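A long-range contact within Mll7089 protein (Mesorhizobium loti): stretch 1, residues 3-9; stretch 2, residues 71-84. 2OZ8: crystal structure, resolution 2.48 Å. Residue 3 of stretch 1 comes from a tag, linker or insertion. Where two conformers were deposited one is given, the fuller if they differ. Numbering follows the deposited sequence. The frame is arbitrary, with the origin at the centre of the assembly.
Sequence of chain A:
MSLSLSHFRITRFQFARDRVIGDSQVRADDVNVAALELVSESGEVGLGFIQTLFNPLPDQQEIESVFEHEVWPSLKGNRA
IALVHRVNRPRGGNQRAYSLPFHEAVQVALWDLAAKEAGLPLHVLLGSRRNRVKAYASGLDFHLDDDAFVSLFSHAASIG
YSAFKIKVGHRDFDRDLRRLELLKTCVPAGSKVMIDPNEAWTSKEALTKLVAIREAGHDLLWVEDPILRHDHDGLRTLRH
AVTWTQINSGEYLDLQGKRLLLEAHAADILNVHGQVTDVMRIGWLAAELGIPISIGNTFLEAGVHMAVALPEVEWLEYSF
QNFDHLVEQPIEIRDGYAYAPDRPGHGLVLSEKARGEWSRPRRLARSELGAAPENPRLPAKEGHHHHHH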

# COMPACT_ATOMS: atom_id res chain seq x y z
N LEU A 3 -34.96 -1.59 41.08
CA LEU A 3 -33.90 -0.59 40.73
C LEU A 3 -33.93 -0.07 39.27
O LEU A 3 -32.99 0.57 38.83
CB LEU A 3 -32.50 -1.12 41.08
CG LEU A 3 -32.13 -1.62 42.47
CD1 LEU A 3 -32.73 -3.00 42.74
CD2 LEU A 3 -30.61 -1.69 42.61
N SER A 4 -35.01 -0.33 38.54
CA SER A 4 -35.12 0.02 37.11
C SER A 4 -35.63 1.46 36.85
O SER A 4 -36.25 2.09 37.74
CB SER A 4 -36.04 -0.99 36.39
OG SER A 4 -35.38 -2.25 36.27
N LEU A 5 -35.36 1.97 35.65
CA LEU A 5 -35.71 3.34 35.29
C LEU A 5 -37.23 3.55 35.19
O LEU A 5 -37.93 2.78 34.52
CB LEU A 5 -35.03 3.76 33.97
CG LEU A 5 -33.55 4.17 34.05
CD1 LEU A 5 -32.88 4.05 32.71
CD2 LEU A 5 -33.39 5.59 34.63
N SER A 6 -37.74 4.59 35.87
CA SER A 6 -39.18 4.84 35.82
C SER A 6 -39.63 6.14 35.15
O SER A 6 -40.58 6.13 34.40
CB SER A 6 -39.82 4.73 37.19
OG SER A 6 -38.89 5.06 38.20
N HIS A 7 -38.95 7.25 35.45
CA HIS A 7 -39.29 8.56 34.91
C HIS A 7 -38.04 9.29 34.39
O HIS A 7 -36.91 8.93 34.76
CB HIS A 7 -39.96 9.46 35.97
CG HIS A 7 -40.90 8.76 36.90
ND1 HIS A 7 -42.27 8.75 36.71
CD2 HIS A 7 -40.68 8.10 38.06
CE1 HIS A 7 -42.85 8.09 37.69
NE2 HIS A 7 -41.91 7.69 38.53
N PHE A 8 -38.25 10.33 33.57
CA PHE A 8 -37.23 11.28 33.21
C PHE A 8 -37.69 12.72 33.42
O PHE A 8 -38.88 13.01 33.39
CB PHE A 8 -36.76 11.04 31.76
CG PHE A 8 -37.66 11.62 30.73
CD1 PHE A 8 -37.58 12.97 30.42
CD2 PHE A 8 -38.58 10.82 30.07
CE1 PHE A 8 -38.43 13.54 29.43
CE2 PHE A 8 -39.45 11.37 29.10
CZ PHE A 8 -39.38 12.74 28.78
N ARG A 9 -36.76 13.66 33.59
CA ARG A 9 -37.12 15.05 33.86
C ARG A 9 -36.20 15.97 33.04
O ARG A 9 -34.99 15.77 33.04
CB ARG A 9 -36.95 15.30 35.35
CG ARG A 9 -37.74 16.46 36.02
CD ARG A 9 -37.32 16.58 37.55
NE ARG A 9 -37.75 15.42 38.38
CZ ARG A 9 -36.98 14.67 39.19
NH1 ARG A 9 -35.68 14.90 39.35
NH2 ARG A 9 -37.55 13.67 39.87
N VAL A 71 -35.83 8.43 22.57
CA VAL A 71 -34.94 7.71 23.43
C VAL A 71 -35.59 6.97 24.57
O VAL A 71 -35.20 5.85 24.89
CB VAL A 71 -33.61 8.52 23.80
CG1 VAL A 71 -33.72 10.00 23.52
CG2 VAL A 71 -33.08 8.22 25.16
N TRP A 72 -36.64 7.54 25.15
CA TRP A 72 -37.27 6.93 26.33
C TRP A 72 -37.69 5.44 26.23
O TRP A 72 -37.48 4.70 27.19
CB TRP A 72 -38.40 7.81 26.87
CG TRP A 72 -38.92 7.36 28.20
CD1 TRP A 72 -40.21 7.08 28.50
CD2 TRP A 72 -38.16 7.13 29.40
NE1 TRP A 72 -40.31 6.69 29.80
CE2 TRP A 72 -39.07 6.70 30.38
CE3 TRP A 72 -36.82 7.26 29.75
CZ2 TRP A 72 -38.69 6.39 31.68
CZ3 TRP A 72 -36.43 6.94 31.08
CH2 TRP A 72 -37.37 6.52 32.01
N PRO A 73 -38.26 4.99 25.08
CA PRO A 73 -38.58 3.54 24.96
C PRO A 73 -37.39 2.60 25.17
O PRO A 73 -37.55 1.47 25.61
CB PRO A 73 -39.07 3.42 23.52
CG PRO A 73 -39.62 4.77 23.21
CD PRO A 73 -38.66 5.72 23.86
N SER A 74 -36.19 3.03 24.84
CA SER A 74 -35.07 2.13 25.01
C SER A 74 -34.53 2.17 26.44
O SER A 74 -33.72 1.33 26.82
CB SER A 74 -33.96 2.46 23.99
OG SER A 74 -33.37 3.71 24.31
N LEU A 75 -34.99 3.13 27.25
CA LEU A 75 -34.51 3.25 28.62
C LEU A 75 -35.50 2.72 29.66
O LEU A 75 -35.08 2.13 30.67
CB LEU A 75 -34.14 4.68 28.97
CG LEU A 75 -33.32 5.52 27.99
CD1 LEU A 75 -33.01 6.91 28.62
CD2 LEU A 75 -32.03 4.82 27.53
N LYS A 76 -36.80 2.90 29.41
CA LYS A 76 -37.77 2.60 30.48
C LYS A 76 -37.73 1.12 30.93
O LYS A 76 -37.64 0.21 30.10
CB LYS A 76 -39.20 3.03 30.10
CG LYS A 76 -40.24 2.73 31.19
CD LYS A 76 -41.58 3.52 31.02
CE LYS A 76 -42.46 3.04 29.78
NZ LYS A 76 -43.75 2.31 30.15
N GLY A 77 -37.77 0.91 32.24
CA GLY A 77 -37.88 -0.45 32.79
C GLY A 77 -36.59 -1.25 32.78
O GLY A 77 -36.59 -2.43 33.15
N ASN A 78 -35.50 -0.60 32.37
CA ASN A 78 -34.16 -1.20 32.32
C ASN A 78 -33.27 -0.63 33.41
O ASN A 78 -33.50 0.46 33.92
CB ASN A 78 -33.55 -1.02 30.93
CG ASN A 78 -34.34 -1.79 29.83
OD1 ASN A 78 -34.57 -2.99 29.97
ND2 ASN A 78 -34.75 -1.10 28.74
N ARG A 79 -32.28 -1.41 33.81
CA ARG A 79 -31.31 -0.99 34.78
C ARG A 79 -30.20 -0.18 34.08
O ARG A 79 -29.67 -0.60 33.05
CB ARG A 79 -30.71 -2.20 35.44
CG ARG A 79 -31.61 -2.92 36.43
CD ARG A 79 -31.57 -2.37 37.87
NE ARG A 79 -30.23 -2.18 38.41
CZ ARG A 79 -29.55 -3.09 39.11
NH1 ARG A 79 -30.06 -4.29 39.37
NH2 ARG A 79 -28.36 -2.79 39.56
N ALA A 80 -29.84 0.95 34.64
CA ALA A 80 -28.75 1.75 34.12
C ALA A 80 -27.46 0.90 33.87
O ALA A 80 -26.94 0.94 32.76
CB ALA A 80 -28.49 2.96 35.03
N ILE A 81 -27.01 0.10 34.85
CA ILE A 81 -25.78 -0.68 34.72
C ILE A 81 -25.86 -1.74 33.61
O ILE A 81 -24.82 -2.12 33.05
CB ILE A 81 -25.30 -1.29 36.09
CG1 ILE A 81 -23.84 -1.81 36.05
CG2 ILE A 81 -26.30 -2.33 36.66
CD1 ILE A 81 -22.72 -0.74 36.01
N ALA A 82 -27.06 -2.17 33.23
CA ALA A 82 -27.18 -3.07 32.08
C ALA A 82 -27.04 -2.28 30.79
O ALA A 82 -26.37 -2.70 29.88
CB ALA A 82 -28.52 -3.86 32.10
N LEU A 83 -27.70 -1.13 30.72
CA LEU A 83 -27.77 -0.39 29.49
C LEU A 83 -26.42 0.11 29.03
O LEU A 83 -26.16 0.11 27.86
CB LEU A 83 -28.73 0.78 29.65
CG LEU A 83 -30.21 0.43 29.71
CD1 LEU A 83 -30.94 1.67 30.16
CD2 LEU A 83 -30.73 -0.00 28.39
N VAL A 84 -25.59 0.56 29.97
CA VAL A 84 -24.26 1.08 29.65
C VAL A 84 -23.32 -0.01 29.11
O VAL A 84 -22.24 0.29 28.62
CB VAL A 84 -23.56 1.78 30.90
CG1 VAL A 84 -24.35 3.02 31.37
CG2 VAL A 84 -23.30 0.81 32.03
O HOH W 1 -31.18 1.72 37.18

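Two backbone hydrogen bonds fix the register of this contact. Leu-5 N donates to Asn-78 O (3.0 Å, N-H...O angle 162°), and Gly-77 N donates to Leu-5 O (3.0 Å, 160°). Leu-5 is thus held by both its polar backbone atoms against the end of the type II turn from Leu-75 to Asn-78. Gly-77 has phi/psi of 78/5°, a positive phi that by itself favours glycine.

With its backbone pinned, Leu-5 points its CA-to-CB bond toward the other stretch. Its m,t rotamer (chi1 -80°, chi2 159°) places CD1 4.0 Å from Leu-75 CB and 4.0 Å from Leu-83 CD1, while its CB lies 4.1 Å from Trp-72 CH2. One leucine therefore touches side chains from both ends of stretch 2.

Trp-72 adopts chi1 -170° (t) and chi2 -126°, which extends the indole toward the strand, so that CZ2 and CH2 on its six-membered ring reach the strand backbone. Ser-6 O approaches its edge, near the ring plane, 3.3 Å from Trp-72 CZ2. Phe-8, with chi1 81° (p) and chi2 81°, meets the indole differently: its edge is directed toward the Trp-72 face, the ring planes are inclined at 61°, and the centroids of the phenyl and the five-membered ring are 5.3 Å apart. The closest atoms are Phe-8 CD2 and Trp-72 CD2, at 3.8 Å.

At the other end, the CA-to-CB bond of Arg-79 points away, but three successive m torsions (-73°, -86°, -49°) fold the chain back. Arg-79 CD lies 3.6 Å from CB of the tag residue Leu-3, and that CB lies over one guanidinium face. NH1 and NH2 are hydrogen-bonded elsewhere in the structure. A water donates to Leu-3 O (2.7 Å from the water O) and accepts from Ala-80 N (3.0 Å), bridging the stretches. Ser-4, at chi1 -71° (m), adds a weak hydrogen bond from OG to Gly-77 O (3.4 Å).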